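Local coordinates for glycosylation Associate Protein 1 (Streptococcus agalactiae serotype V, PDB 6OYC) that probably acts in the accessory Sec system, within a complex associated with the glycosylation and secretion of bacterial surface proteins, at residues 11-16 with 156-161; 17-22 with 130-135; 96-101 with 121-126; 102-105 with 110-113; 125-130 with 413-418. All blocks are in the same frame, centred on the assembly; numbering follows the deposited sequence.

Contact 1 (11-16 with 156-161)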
# COMPACT_ATOMS: atom_id res chain seq x y z
N GLU A 11 3.06 9.25 -7.06
CA GLU A 11 4.40 9.25 -7.66
C GLU A 11 4.56 10.34 -8.71
O GLU A 11 5.64 10.92 -8.85
CB GLU A 11 4.67 7.89 -8.30
CG GLU A 11 5.97 7.24 -7.90
CD GLU A 11 6.11 5.86 -8.50
OE1 GLU A 11 5.44 5.55 -9.52
OE2 GLU A 11 6.90 5.07 -7.94
N ASN A 12 3.53 10.59 -9.50
CA ASN A 12 3.65 11.49 -10.64
C ASN A 12 3.09 12.88 -10.36
O ASN A 12 3.20 13.75 -11.22
CB ASN A 12 2.98 10.86 -11.85
CG ASN A 12 3.60 9.52 -12.18
OD1 ASN A 12 4.82 9.43 -12.31
ND2 ASN A 12 2.78 8.48 -12.26
N ARG A 13 2.54 13.10 -9.17
CA ARG A 13 1.94 14.37 -8.81
C ARG A 13 1.81 14.36 -7.29
O ARG A 13 0.78 13.93 -6.75
CB ARG A 13 0.58 14.53 -9.53
CG ARG A 13 -0.05 15.92 -9.47
CD ARG A 13 -1.46 15.90 -10.10
NE ARG A 13 -2.30 16.98 -9.59
CZ ARG A 13 -3.58 17.16 -9.91
NH1 ARG A 13 -4.17 16.31 -10.75
NH2 ARG A 13 -4.29 18.16 -9.37
N THR A 14 2.87 14.81 -6.61
CA THR A 14 3.10 14.48 -5.21
C THR A 14 1.86 14.67 -4.35
O THR A 14 1.49 13.78 -3.57
CB THR A 14 4.24 15.34 -4.64
OG1 THR A 14 5.44 15.05 -5.36
CG2 THR A 14 4.49 15.06 -3.15
N TRP A 15 1.23 15.83 -4.44
CA TRP A 15 0.21 16.22 -3.47
C TRP A 15 -1.18 15.75 -3.85
O TRP A 15 -2.15 16.16 -3.21
CB TRP A 15 0.26 17.75 -3.26
CG TRP A 15 1.69 18.21 -3.03
CD1 TRP A 15 2.51 18.85 -3.93
CD2 TRP A 15 2.49 18.00 -1.85
NE1 TRP A 15 3.75 19.07 -3.38
CE2 TRP A 15 3.77 18.56 -2.11
CE3 TRP A 15 2.24 17.42 -0.61
CZ2 TRP A 15 4.80 18.53 -1.17
CZ3 TRP A 15 3.27 17.39 0.34
CH2 TRP A 15 4.53 17.94 0.05
N TYR A 16 -1.29 14.89 -4.86
CA TYR A 16 -2.56 14.46 -5.41
C TYR A 16 -2.99 13.12 -4.80
O TYR A 16 -2.34 12.56 -3.91
CB TYR A 16 -2.45 14.36 -6.95
CG TYR A 16 -3.78 14.26 -7.68
CD1 TYR A 16 -4.75 15.25 -7.54
CD2 TYR A 16 -4.07 13.17 -8.50
CE1 TYR A 16 -5.97 15.17 -8.19
CE2 TYR A 16 -5.28 13.08 -9.16
CZ TYR A 16 -6.22 14.10 -9.00
OH TYR A 16 -7.42 14.03 -9.63
N SER A 156 -13.84 17.15 -6.68
CA SER A 156 -13.12 18.00 -7.61
C SER A 156 -13.45 17.60 -9.05
O SER A 156 -13.97 16.51 -9.31
CB SER A 156 -11.61 17.96 -7.34
OG SER A 156 -11.01 16.74 -7.77
N ILE A 157 -13.14 18.51 -9.99
CA ILE A 157 -13.26 18.25 -11.42
C ILE A 157 -11.94 18.60 -12.08
O ILE A 157 -11.43 19.71 -11.90
CB ILE A 157 -14.37 19.06 -12.11
CG1 ILE A 157 -15.72 18.84 -11.45
CG2 ILE A 157 -14.47 18.70 -13.57
CD1 ILE A 157 -16.73 19.87 -11.90
N LEU A 158 -11.40 17.67 -12.86
CA LEU A 158 -10.16 17.88 -13.60
C LEU A 158 -10.55 18.15 -15.05
O LEU A 158 -11.10 17.28 -15.72
CB LEU A 158 -9.26 16.65 -13.48
CG LEU A 158 -7.75 16.87 -13.67
CD1 LEU A 158 -6.90 15.67 -13.24
CD2 LEU A 158 -7.45 17.26 -15.12
N TYR A 159 -10.26 19.36 -15.54
CA TYR A 159 -10.62 19.73 -16.90
C TYR A 159 -9.46 19.51 -17.85
O TYR A 159 -8.29 19.68 -17.49
CB TYR A 159 -11.06 21.20 -16.98
CG TYR A 159 -12.36 21.48 -16.29
CD1 TYR A 159 -12.38 21.77 -14.94
CD2 TYR A 159 -13.58 21.42 -16.98
CE1 TYR A 159 -13.56 22.02 -14.29
CE2 TYR A 159 -14.78 21.68 -16.34
CZ TYR A 159 -14.76 21.98 -14.99
OH TYR A 159 -15.92 22.23 -14.32
N TYR A 160 -9.80 19.16 -19.09
CA TYR A 160 -8.82 18.88 -20.12
C TYR A 160 -9.04 19.81 -21.30
O TYR A 160 -10.15 20.27 -21.55
CB TYR A 160 -8.92 17.42 -20.62
CG TYR A 160 -8.65 16.38 -19.57
CD1 TYR A 160 -9.65 15.96 -18.71
CD2 TYR A 160 -7.39 15.82 -19.43
CE1 TYR A 160 -9.40 14.99 -17.72
CE2 TYR A 160 -7.12 14.87 -18.44
CZ TYR A 160 -8.14 14.45 -17.60
OH TYR A 160 -7.88 13.50 -16.64
N ASP A 161 -7.97 20.08 -22.05
CA ASP A 161 -8.11 20.65 -23.38
C ASP A 161 -7.19 19.88 -24.31
O ASP A 161 -6.62 18.85 -23.94
CB ASP A 161 -7.87 22.17 -23.38
CG ASP A 161 -6.59 22.57 -22.70
OD1 ASP A 161 -5.64 21.76 -22.63
OD2 ASP A 161 -6.51 23.72 -22.23
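Arg13 NH2 is held by two oxygens, Glu181 OE1 in a salt bridge and Gln168 OE1 in a hydrogen bond, and with the guanidinium thus fixed its other terminal nitrogen comes up against Leu158. Arg13 NH1 is 3.8 Å from Leu158 CD1, and the methyl lies at the edge of the guanidinium, near its plane. Arginine suits the place because its chain, extended from CG to NE, can carry a charge from the loop to the sheet, running past Leu158 in the opposite direction. The same methyl is approached by Tyr16, whose OH is 4.0 Å from Leu158 CD1. A type I turn runs from Arg13 to Tyr16, closed by Tyr16 N to Arg13 O at 3.0 Å, and it brings the two side chains together: Arg13 NH1 lies 3.3 Å above the plane of the Tyr16 ring, over its centre. The turn belongs to the loop that follows strand 2-5 of a parallel, Rossmann-like sheet, as expected of a GT-B relative, while Leu158 lies on an inner strand of the long antiparallel sheet. Tyr16 CG is anti to the backbone N (chi1 -165°), which sends the ring toward that strand. There the Tyr16 hydroxyl bonds to Gln168 NE2, a nitrogen that also bonds to Ser156 OG, while the second methyl of Leu158, CD2, lies 3.8 Å above the Tyr160 ring plane, offset toward its rim.

Contact 2 (17-22 with 130-135); sequences DNNYLW and NLTHID
Leu21 and His133 meet at about a right angle, and so do Asn19 and Thr132; in this way the part of the loop at 17-22, which opens with an Asx turn, is laid against strand 131-135. In the turn, Asp17 OD1 accepts from Asn19 N at 2.9 Å, from above the carboxylate plane. Aspartate suits this position because its short side chain can curl forward to the backbone N two residues on. Asn19, its CG anti to the backbone N (chi1 -156°), extends its amide across the Thr132 side chain, so that Asn19 ND2 touches Thr132 CG2 at 3.7 Å. This is packing contact, with the methyl of threonine supplying the apolar surface. At the other pair, the branched end of Leu21 comes to the rim of the imidazole: Leu21 CD2 lies in the ring plane, 3.7 Å from His133 CE1. The His133 ring reaches the loop because its CG stands between the backbone N and the carbonyl carbon (chi1 65°). The strand belongs to the antiparallel sheet, where its neighbour 118-125 takes part too, Leu21 also touching Gln124. Between the two side-chain pairs a water spans the segments, 2.9 Å from Thr132 OG1 and only weakly bonded to Tyr20 O at 3.4 Å.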
# COMPACT_ATOMS: atom_id res chain seq x y z
N ASP A 17 -4.14 12.61 -5.27
CA ASP A 17 -4.72 11.35 -4.81
C ASP A 17 -3.79 10.19 -5.15
O ASP A 17 -3.29 10.09 -6.27
CB ASP A 17 -6.10 11.18 -5.49
CG ASP A 17 -6.93 9.98 -4.95
OD1 ASP A 17 -6.56 9.32 -3.94
OD2 ASP A 17 -8.00 9.72 -5.56
N ASN A 18 -3.56 9.30 -4.19
CA ASN A 18 -2.79 8.09 -4.46
C ASN A 18 -3.66 6.92 -4.90
O ASN A 18 -3.13 5.83 -5.14
CB ASN A 18 -1.97 7.67 -3.22
CG ASN A 18 -2.83 7.10 -2.09
OD1 ASN A 18 -4.04 7.32 -2.04
ND2 ASN A 18 -2.20 6.35 -1.18
N ASN A 19 -4.97 7.10 -5.01
CA ASN A 19 -5.83 5.96 -5.31
C ASN A 19 -5.49 5.39 -6.69
O ASN A 19 -4.91 6.07 -7.55
CB ASN A 19 -7.31 6.36 -5.23
CG ASN A 19 -8.22 5.16 -4.96
OD1 ASN A 19 -7.74 4.08 -4.63
ND2 ASN A 19 -9.53 5.34 -5.10
N TYR A 20 -5.81 4.12 -6.86
CA TYR A 20 -5.50 3.36 -8.07
C TYR A 20 -6.78 2.70 -8.57
O TYR A 20 -7.74 2.51 -7.82
CB TYR A 20 -4.45 2.30 -7.76
CG TYR A 20 -4.75 1.58 -6.46
CD1 TYR A 20 -5.74 0.59 -6.39
CD2 TYR A 20 -4.07 1.91 -5.28
CE1 TYR A 20 -6.04 -0.05 -5.19
CE2 TYR A 20 -4.35 1.27 -4.08
CZ TYR A 20 -5.34 0.30 -4.03
OH TYR A 20 -5.61 -0.32 -2.83
N LEU A 21 -6.80 2.35 -9.85
CA LEU A 21 -7.93 1.56 -10.35
C LEU A 21 -7.98 0.21 -9.64
O LEU A 21 -6.95 -0.42 -9.38
CB LEU A 21 -7.80 1.36 -11.86
CG LEU A 21 -7.55 2.66 -12.63
CD1 LEU A 21 -7.38 2.38 -14.13
CD2 LEU A 21 -8.68 3.64 -12.36
N TRP A 22 -9.21 -0.25 -9.35
CA TRP A 22 -9.36 -1.45 -8.54
C TRP A 22 -8.69 -2.66 -9.15
O TRP A 22 -8.28 -3.58 -8.43
CB TRP A 22 -10.84 -1.74 -8.29
CG TRP A 22 -11.63 -2.35 -9.44
CD1 TRP A 22 -12.51 -1.71 -10.26
CD2 TRP A 22 -11.65 -3.74 -9.84
NE1 TRP A 22 -13.06 -2.59 -11.16
CE2 TRP A 22 -12.55 -3.84 -10.92
CE3 TRP A 22 -10.99 -4.89 -9.40
CZ2 TRP A 22 -12.82 -5.06 -11.57
CZ3 TRP A 22 -11.25 -6.10 -10.03
CH2 TRP A 22 -12.16 -6.17 -11.11
N ASN A 130 -17.03 1.57 -4.27
CA ASN A 130 -17.63 2.89 -4.32
C ASN A 130 -17.24 3.61 -5.61
O ASN A 130 -16.12 3.45 -6.12
CB ASN A 130 -17.19 3.70 -3.10
CG ASN A 130 -15.67 3.85 -3.01
OD1 ASN A 130 -14.92 2.87 -3.10
ND2 ASN A 130 -15.21 5.08 -2.86
N LEU A 131 -18.17 4.38 -6.15
CA LEU A 131 -17.86 5.25 -7.28
C LEU A 131 -16.71 6.20 -6.90
O LEU A 131 -16.82 6.97 -5.94
CB LEU A 131 -19.11 6.05 -7.67
CG LEU A 131 -18.89 7.13 -8.73
CD1 LEU A 131 -18.70 6.46 -10.09
CD2 LEU A 131 -20.05 8.09 -8.75
N THR A 132 -15.61 6.12 -7.65
CA THR A 132 -14.45 6.98 -7.41
C THR A 132 -14.35 8.12 -8.42
O THR A 132 -14.20 9.28 -8.04
CB THR A 132 -13.15 6.17 -7.45
OG1 THR A 132 -13.15 5.31 -8.60
CG2 THR A 132 -13.02 5.32 -6.19
N HIS A 133 -14.44 7.81 -9.71
CA HIS A 133 -14.40 8.91 -10.66
C HIS A 133 -15.14 8.54 -11.94
O HIS A 133 -15.34 7.36 -12.25
CB HIS A 133 -12.96 9.37 -10.96
CG HIS A 133 -12.10 8.34 -11.65
ND1 HIS A 133 -11.30 7.45 -10.96
CD2 HIS A 133 -11.84 8.13 -12.96
CE1 HIS A 133 -10.62 6.72 -11.82
NE2 HIS A 133 -10.92 7.11 -13.04
N ILE A 134 -15.58 9.58 -12.65
CA ILE A 134 -16.14 9.44 -13.99
C ILE A 134 -15.31 10.26 -14.97
O ILE A 134 -15.14 11.48 -14.79
CB ILE A 134 -17.61 9.86 -14.03
CG1 ILE A 134 -18.46 8.99 -13.11
CG2 ILE A 134 -18.11 9.85 -15.45
CD1 ILE A 134 -19.79 9.61 -12.79
N ASP A 135 -14.81 9.59 -16.02
CA ASP A 135 -14.20 10.28 -17.15
C ASP A 135 -15.32 10.68 -18.10
O ASP A 135 -16.04 9.82 -18.61
CB ASP A 135 -13.19 9.40 -17.87
CG ASP A 135 -11.94 9.13 -17.04
OD1 ASP A 135 -11.72 9.82 -16.01
OD2 ASP A 135 -11.18 8.21 -17.42
O HOH W 1 -10.77 3.74 -8.69

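Contact 3 (96-101 with 121-126)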
# COMPACT_ATOMS: atom_id res chain seq x y z
N LEU A 96 -27.48 9.63 -11.82
CA LEU A 96 -26.98 10.96 -12.13
C LEU A 96 -27.73 11.56 -13.32
O LEU A 96 -28.47 10.88 -14.05
CB LEU A 96 -25.48 10.91 -12.44
CG LEU A 96 -24.67 10.33 -11.28
CD1 LEU A 96 -23.20 10.22 -11.62
CD2 LEU A 96 -24.89 11.19 -10.05
N ASN A 97 -27.52 12.87 -13.52
CA ASN A 97 -28.22 13.60 -14.58
C ASN A 97 -27.51 13.40 -15.92
O ASN A 97 -26.96 14.32 -16.52
CB ASN A 97 -28.35 15.07 -14.22
CG ASN A 97 -29.40 15.32 -13.16
OD1 ASN A 97 -30.43 14.67 -13.15
ND2 ASN A 97 -29.13 16.24 -12.27
N TRP A 98 -27.53 12.14 -16.38
CA TRP A 98 -26.99 11.81 -17.70
C TRP A 98 -27.82 12.50 -18.78
O TRP A 98 -28.99 12.83 -18.55
CB TRP A 98 -27.02 10.29 -17.91
CG TRP A 98 -26.16 9.55 -16.91
CD1 TRP A 98 -26.58 8.73 -15.89
CD2 TRP A 98 -24.73 9.60 -16.81
NE1 TRP A 98 -25.50 8.26 -15.18
CE2 TRP A 98 -24.35 8.78 -15.73
CE3 TRP A 98 -23.73 10.25 -17.55
CZ2 TRP A 98 -23.02 8.58 -15.36
CZ3 TRP A 98 -22.40 10.07 -17.18
CH2 TRP A 98 -22.06 9.23 -16.10
N PRO A 99 -27.25 12.75 -19.96
CA PRO A 99 -28.09 13.13 -21.11
C PRO A 99 -29.18 12.09 -21.31
O PRO A 99 -28.97 10.89 -21.10
CB PRO A 99 -27.11 13.14 -22.29
CG PRO A 99 -25.72 13.23 -21.66
CD PRO A 99 -25.83 12.56 -20.33
N GLU A 100 -30.37 12.55 -21.69
CA GLU A 100 -31.49 11.63 -21.90
C GLU A 100 -31.12 10.52 -22.88
O GLU A 100 -30.44 10.76 -23.88
CB GLU A 100 -32.72 12.38 -22.42
CG GLU A 100 -34.07 11.68 -22.10
CD GLU A 100 -34.81 12.31 -20.91
OE1 GLU A 100 -35.94 11.87 -20.61
OE2 GLU A 100 -34.26 13.24 -20.26
N GLY A 101 -31.57 9.31 -22.57
CA GLY A 101 -31.41 8.20 -23.49
C GLY A 101 -30.05 7.52 -23.51
O GLY A 101 -29.81 6.72 -24.42
N ALA A 121 -19.18 8.60 -21.17
CA ALA A 121 -18.42 8.54 -19.93
C ALA A 121 -17.94 7.12 -19.68
O ALA A 121 -18.49 6.15 -20.20
CB ALA A 121 -19.25 9.02 -18.74
N LYS A 122 -16.88 7.03 -18.87
CA LYS A 122 -16.40 5.78 -18.31
C LYS A 122 -16.49 5.88 -16.80
O LYS A 122 -16.01 6.84 -16.21
CB LYS A 122 -14.98 5.48 -18.75
CG LYS A 122 -14.81 5.38 -20.22
CD LYS A 122 -13.47 4.77 -20.60
CE LYS A 122 -13.23 4.90 -22.11
NZ LYS A 122 -12.16 3.96 -22.65
N VAL A 123 -17.12 4.90 -16.18
CA VAL A 123 -17.41 4.92 -14.75
C VAL A 123 -16.45 3.97 -14.07
O VAL A 123 -16.33 2.82 -14.48
CB VAL A 123 -18.87 4.54 -14.48
CG1 VAL A 123 -19.14 4.51 -12.99
CG2 VAL A 123 -19.80 5.53 -15.21
N GLN A 124 -15.76 4.45 -13.03
CA GLN A 124 -14.73 3.67 -12.35
C GLN A 124 -15.12 3.45 -10.90
O GLN A 124 -15.67 4.35 -10.25
CB GLN A 124 -13.36 4.35 -12.43
CG GLN A 124 -12.73 4.26 -13.84
CD GLN A 124 -11.95 2.98 -14.04
OE1 GLN A 124 -11.96 2.09 -13.17
NE2 GLN A 124 -11.25 2.87 -15.18
N PHE A 125 -14.81 2.25 -10.41
CA PHE A 125 -15.17 1.85 -9.05
C PHE A 125 -13.92 1.55 -8.23
O PHE A 125 -12.90 1.09 -8.76
CB PHE A 125 -16.11 0.63 -9.08
CG PHE A 125 -17.34 0.85 -9.91
CD1 PHE A 125 -17.33 0.57 -11.28
CD2 PHE A 125 -18.48 1.39 -9.36
CE1 PHE A 125 -18.45 0.81 -12.07
CE2 PHE A 125 -19.60 1.61 -10.13
CZ PHE A 125 -19.58 1.31 -11.49
N GLY A 126 -13.99 1.85 -6.94
CA GLY A 126 -12.89 1.62 -6.04
C GLY A 126 -12.74 0.16 -5.63
O GLY A 126 -13.53 -0.72 -5.99
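Trp98 makes the whole of this contact, the benzo end of its indole meeting Ala121 and Val123 on one face of the antiparallel sheet. The touches across the segments are apolar. Trp98 CZ3 is 3.7 Å from Ala121 CB, and the next ring atom, Trp98 CH2, is 3.9 Å from the same methyl. Both approaches are oblique to the ring. With Trp98 CG anti to the carbonyl carbon, beside the backbone N (chi1 -62°), the six-membered ring is directed to these strand residues. Alanine suits the position because its single methyl lets the large indole settle close to the strand. Further along, Val123 CG2 borders the indole more loosely, at 4.4 Å from Trp98 CH2. Val123 and Ala121 alternate with Lys122, which points away to the other face of the sheet, as residues of a strand do.

One polar bond holds the indole and does not cross the contact. Trp98 NE1, on the five-membered ring, bonds to the backbone O of Phe93, so the pyrrole side is tied to the loop while the benzo side is given to the strand. The loop itself is bent by an inverse gamma turn centred on Asn97, with a weak bond from Trp98 N to Leu96 O at 2.8 Å. This bend also brings Leu96 CB 3.8 Å above the indole plane, offset toward the rim.

Strand 118-125 runs between strands 111-115 and 131-138, bonded through its backbone to both. Trp98 reaches Val113 on the first and Leu96 reaches Ile134 on the second, so the loop after helix 76-80 lies across three adjacent strands.

Contact 4 (102-105 with 110-113); sequences VDFT and IVLV
Val113 sits between Val102 and Phe104, one methyl to each, on one face of the antiparallel beta hairpin formed by strands 103-106 and 111-115. Its CG1, anti to the backbone N (chi1 -178°), fits against the fork of Val102, 3.7 Å from Val102 CB and almost as near both methyls. Its CG2 abuts the edge of the phenyl ring, in the ring plane, 3.8 Å from Phe104 CD1. Val111 adds a second bump on this side, with CG1 4.0 Å from Phe104 CB. Beta-branched valines suit the strand, offering two methyls close to the backbone, while the flat Phe104 ring turns its edge to Val113 and meets Phe93 edge-to-face. On the other face Thr105 and Leu112 pair side by side, with Thr105 CB 3.9 Å from Leu112 CB. They form the hydrogen-bonded pair: Thr105 N to Leu112 O is 2.8 Å, nearly straight at 170°, and Leu112 N to Thr105 O is 2.7 Å. The neighbouring Phe104 and Val113 are a non-hydrogen-bonded pair. On the Thr105 side a water joins three polar groups: it hydrogen-bonds Leu112 O at 2.8 Å and Asp103 OD1 at 2.7 Å, and also bonds to Thr105 OG1.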
# COMPACT_ATOMS: atom_id res chain seq x y z
N VAL A 102 -29.16 7.80 -22.55
CA VAL A 102 -27.89 7.05 -22.53
C VAL A 102 -28.18 5.57 -22.27
O VAL A 102 -29.21 5.20 -21.68
CB VAL A 102 -26.90 7.60 -21.49
CG1 VAL A 102 -26.50 9.04 -21.82
CG2 VAL A 102 -27.48 7.50 -20.08
N ASP A 103 -27.27 4.70 -22.72
CA ASP A 103 -27.31 3.28 -22.40
C ASP A 103 -26.02 2.88 -21.66
O ASP A 103 -24.98 3.53 -21.81
CB ASP A 103 -27.48 2.43 -23.67
CG ASP A 103 -26.40 2.68 -24.70
OD1 ASP A 103 -25.28 2.16 -24.52
OD2 ASP A 103 -26.66 3.39 -25.70
N PHE A 104 -26.09 1.82 -20.88
CA PHE A 104 -24.96 1.40 -20.06
C PHE A 104 -24.40 0.08 -20.58
O PHE A 104 -25.15 -0.89 -20.72
CB PHE A 104 -25.37 1.25 -18.59
CG PHE A 104 -25.99 2.48 -17.99
CD1 PHE A 104 -25.32 3.70 -18.01
CD2 PHE A 104 -27.24 2.42 -17.40
CE1 PHE A 104 -25.90 4.84 -17.43
CE2 PHE A 104 -27.82 3.56 -16.82
CZ PHE A 104 -27.14 4.76 -16.84
N THR A 105 -23.11 0.05 -20.86
CA THR A 105 -22.43 -1.18 -21.22
C THR A 105 -21.57 -1.59 -20.03
O THR A 105 -20.59 -0.90 -19.71
CB THR A 105 -21.57 -1.01 -22.48
OG1 THR A 105 -22.39 -0.57 -23.58
CG2 THR A 105 -20.87 -2.34 -22.84
N ILE A 110 -15.39 -1.91 -15.91
CA ILE A 110 -15.96 -0.57 -15.81
C ILE A 110 -17.34 -0.58 -16.46
O ILE A 110 -17.76 -1.57 -17.06
CB ILE A 110 -15.08 0.49 -16.50
CG1 ILE A 110 -15.08 0.25 -18.01
CG2 ILE A 110 -13.64 0.52 -15.92
CD1 ILE A 110 -14.42 1.33 -18.79
N VAL A 111 -18.02 0.56 -16.41
CA VAL A 111 -19.27 0.78 -17.14
C VAL A 111 -19.04 1.86 -18.19
O VAL A 111 -18.46 2.91 -17.90
CB VAL A 111 -20.43 1.15 -16.20
CG1 VAL A 111 -21.65 1.49 -17.02
CG2 VAL A 111 -20.78 -0.02 -15.27
N LEU A 112 -19.48 1.59 -19.42
CA LEU A 112 -19.51 2.59 -20.48
C LEU A 112 -20.89 3.24 -20.55
O LEU A 112 -21.91 2.54 -20.64
CB LEU A 112 -19.15 1.96 -21.82
CG LEU A 112 -17.75 1.36 -21.80
CD1 LEU A 112 -17.50 0.48 -23.04
CD2 LEU A 112 -16.70 2.48 -21.68
N VAL A 113 -20.91 4.57 -20.51
CA VAL A 113 -22.10 5.37 -20.76
C VAL A 113 -22.00 5.92 -22.18
O VAL A 113 -21.12 6.74 -22.47
CB VAL A 113 -22.25 6.50 -19.75
CG1 VAL A 113 -23.54 7.30 -20.01
CG2 VAL A 113 -22.21 5.94 -18.35
O HOH W 2 -22.87 2.03 -23.23

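Contact 5 (125-130 with 413-418); sequences FGEEGN and SETDII
A type I turn from Gly126 to Gly129 faces the start of a helix, the backbones being nearest at Glu127 and Ser413, whose CA atoms are 8.0 Å apart. The turn is closed by Gly129 N to Gly126 O at 2.9 Å, and Gly129 suits its end because its positive phi (88°) favours a residue without a side chain. Glu127 does the reaching: its chain is extended beyond CG, and the carboxylate comes alongside Ser413, with Glu127 OE2 3.3 Å from Ser413 CB. The same oxygen approaches Thr415 OG1 at 3.9 Å. Ser413 is the N-cap: its OG accepts from Asp416 N at 3.2 Å in a nearly straight bond (165°), a task that a short hydroxyl side chain does well. A carboxylate beside a helix N terminus would probably be favoured by the helix dipole. The other oxygen, Glu127 OE1, hydrogen-bonds with Tyr20 OH. Around the contact, Glu128 forms a salt bridge with Arg65 of helix 59-65, while Glu414, Ile417 and Ile418 pack on Tyr437 of helix 436-445. The helix lies between strands 406-409 and 426-428 in sequence, so the turn from the antiparallel sheet here meets the half of the chain built on the second parallel sheet.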
# COMPACT_ATOMS: atom_id res chain seq x y z
N PHE A 125 -14.81 2.25 -10.41
CA PHE A 125 -15.17 1.85 -9.05
C PHE A 125 -13.92 1.55 -8.23
O PHE A 125 -12.90 1.09 -8.76
CB PHE A 125 -16.11 0.63 -9.08
CG PHE A 125 -17.34 0.85 -9.91
CD1 PHE A 125 -17.33 0.57 -11.28
CD2 PHE A 125 -18.48 1.39 -9.36
CE1 PHE A 125 -18.45 0.81 -12.07
CE2 PHE A 125 -19.60 1.61 -10.13
CZ PHE A 125 -19.58 1.31 -11.49
N GLY A 126 -13.99 1.85 -6.94
CA GLY A 126 -12.89 1.62 -6.04
C GLY A 126 -12.74 0.16 -5.63
O GLY A 126 -13.53 -0.72 -5.99
N GLU A 127 -11.69 -0.08 -4.84
CA GLU A 127 -11.47 -1.39 -4.26
C GLU A 127 -12.69 -1.85 -3.46
O GLU A 127 -13.05 -3.03 -3.48
CB GLU A 127 -10.22 -1.36 -3.38
CG GLU A 127 -9.72 -2.74 -2.94
CD GLU A 127 -8.46 -2.65 -2.08
OE1 GLU A 127 -7.58 -1.83 -2.41
OE2 GLU A 127 -8.37 -3.40 -1.08
N GLU A 128 -13.33 -0.93 -2.74
CA GLU A 128 -14.50 -1.25 -1.95
C GLU A 128 -15.79 -1.10 -2.76
O GLU A 128 -16.88 -1.21 -2.20
CB GLU A 128 -14.56 -0.38 -0.67
CG GLU A 128 -13.52 -0.73 0.42
CD GLU A 128 -12.10 -0.26 0.09
OE1 GLU A 128 -11.96 0.74 -0.64
OE2 GLU A 128 -11.14 -0.89 0.57
N GLY A 129 -15.67 -0.85 -4.07
CA GLY A 129 -16.81 -0.77 -4.95
C GLY A 129 -17.46 0.59 -5.06
O GLY A 129 -18.36 0.77 -5.89
N ASN A 130 -17.03 1.57 -4.27
CA ASN A 130 -17.63 2.89 -4.32
C ASN A 130 -17.24 3.61 -5.61
O ASN A 130 -16.12 3.45 -6.12
CB ASN A 130 -17.19 3.70 -3.10
CG ASN A 130 -15.67 3.85 -3.01
OD1 ASN A 130 -14.92 2.87 -3.10
ND2 ASN A 130 -15.21 5.08 -2.86
N SER A 413 -5.14 -6.98 -4.22
CA SER A 413 -5.06 -6.08 -3.08
C SER A 413 -4.39 -6.85 -1.96
O SER A 413 -4.25 -8.07 -2.02
CB SER A 413 -6.45 -5.61 -2.65
OG SER A 413 -7.19 -6.72 -2.11
N GLU A 414 -3.99 -6.12 -0.91
CA GLU A 414 -3.50 -6.80 0.29
C GLU A 414 -4.58 -7.70 0.88
O GLU A 414 -4.28 -8.78 1.38
CB GLU A 414 -3.02 -5.78 1.32
CG GLU A 414 -1.72 -5.11 0.92
CD GLU A 414 -1.49 -3.77 1.60
OE1 GLU A 414 -0.45 -3.14 1.32
OE2 GLU A 414 -2.33 -3.35 2.41
N THR A 415 -5.85 -7.27 0.81
CA THR A 415 -6.93 -8.08 1.37
C THR A 415 -7.02 -9.44 0.69
O THR A 415 -7.26 -10.45 1.35
CB THR A 415 -8.26 -7.32 1.28
OG1 THR A 415 -8.10 -6.01 1.82
CG2 THR A 415 -9.32 -8.02 2.09
N ASP A 416 -6.86 -9.49 -0.64
CA ASP A 416 -6.78 -10.78 -1.33
C ASP A 416 -5.67 -11.64 -0.75
O ASP A 416 -5.89 -12.80 -0.38
CB ASP A 416 -6.51 -10.56 -2.81
CG ASP A 416 -7.75 -10.30 -3.59
OD1 ASP A 416 -8.84 -10.35 -2.98
OD2 ASP A 416 -7.63 -10.01 -4.79
N ILE A 417 -4.46 -11.08 -0.68
CA ILE A 417 -3.31 -11.83 -0.19
C ILE A 417 -3.59 -12.36 1.20
O ILE A 417 -3.33 -13.52 1.51
CB ILE A 417 -2.06 -10.94 -0.19
CG1 ILE A 417 -1.72 -10.53 -1.63
CG2 ILE A 417 -0.90 -11.64 0.54
CD1 ILE A 417 -0.65 -9.47 -1.70
N ILE A 418 -4.14 -11.49 2.05
CA ILE A 418 -4.45 -11.86 3.42
C ILE A 418 -5.45 -13.01 3.43
O ILE A 418 -5.28 -13.99 4.17
CB ILE A 418 -4.98 -10.64 4.19
CG1 ILE A 418 -3.86 -9.62 4.40
CG2 ILE A 418 -5.58 -11.09 5.52
CD1 ILE A 418 -4.34 -8.24 4.93

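In the fold
From the N terminus, the loop after strand 2-5 supplies 11-16 and then 17-22, which close long loops onto strands 154-161 and 131-138 in contacts 1 and 2. Contact 2 nests inside contact 1, contact 3 inside contact 2, and contact 4, a tight hairpin at the edge of the sheet, inside contact 3. Contacts 1 to 4 all reach the antiparallel sheet, tying it to the loop after strand 2-5 and, in contact 3, to the loop after helix 76-80. Contact 5 starts on residues shared with contact 3 and with contact 2, and crosses contacts 1 and 2 along the chain. It extends forward to 413-418, linking the sheet to the second parallel-sheet half of the protein.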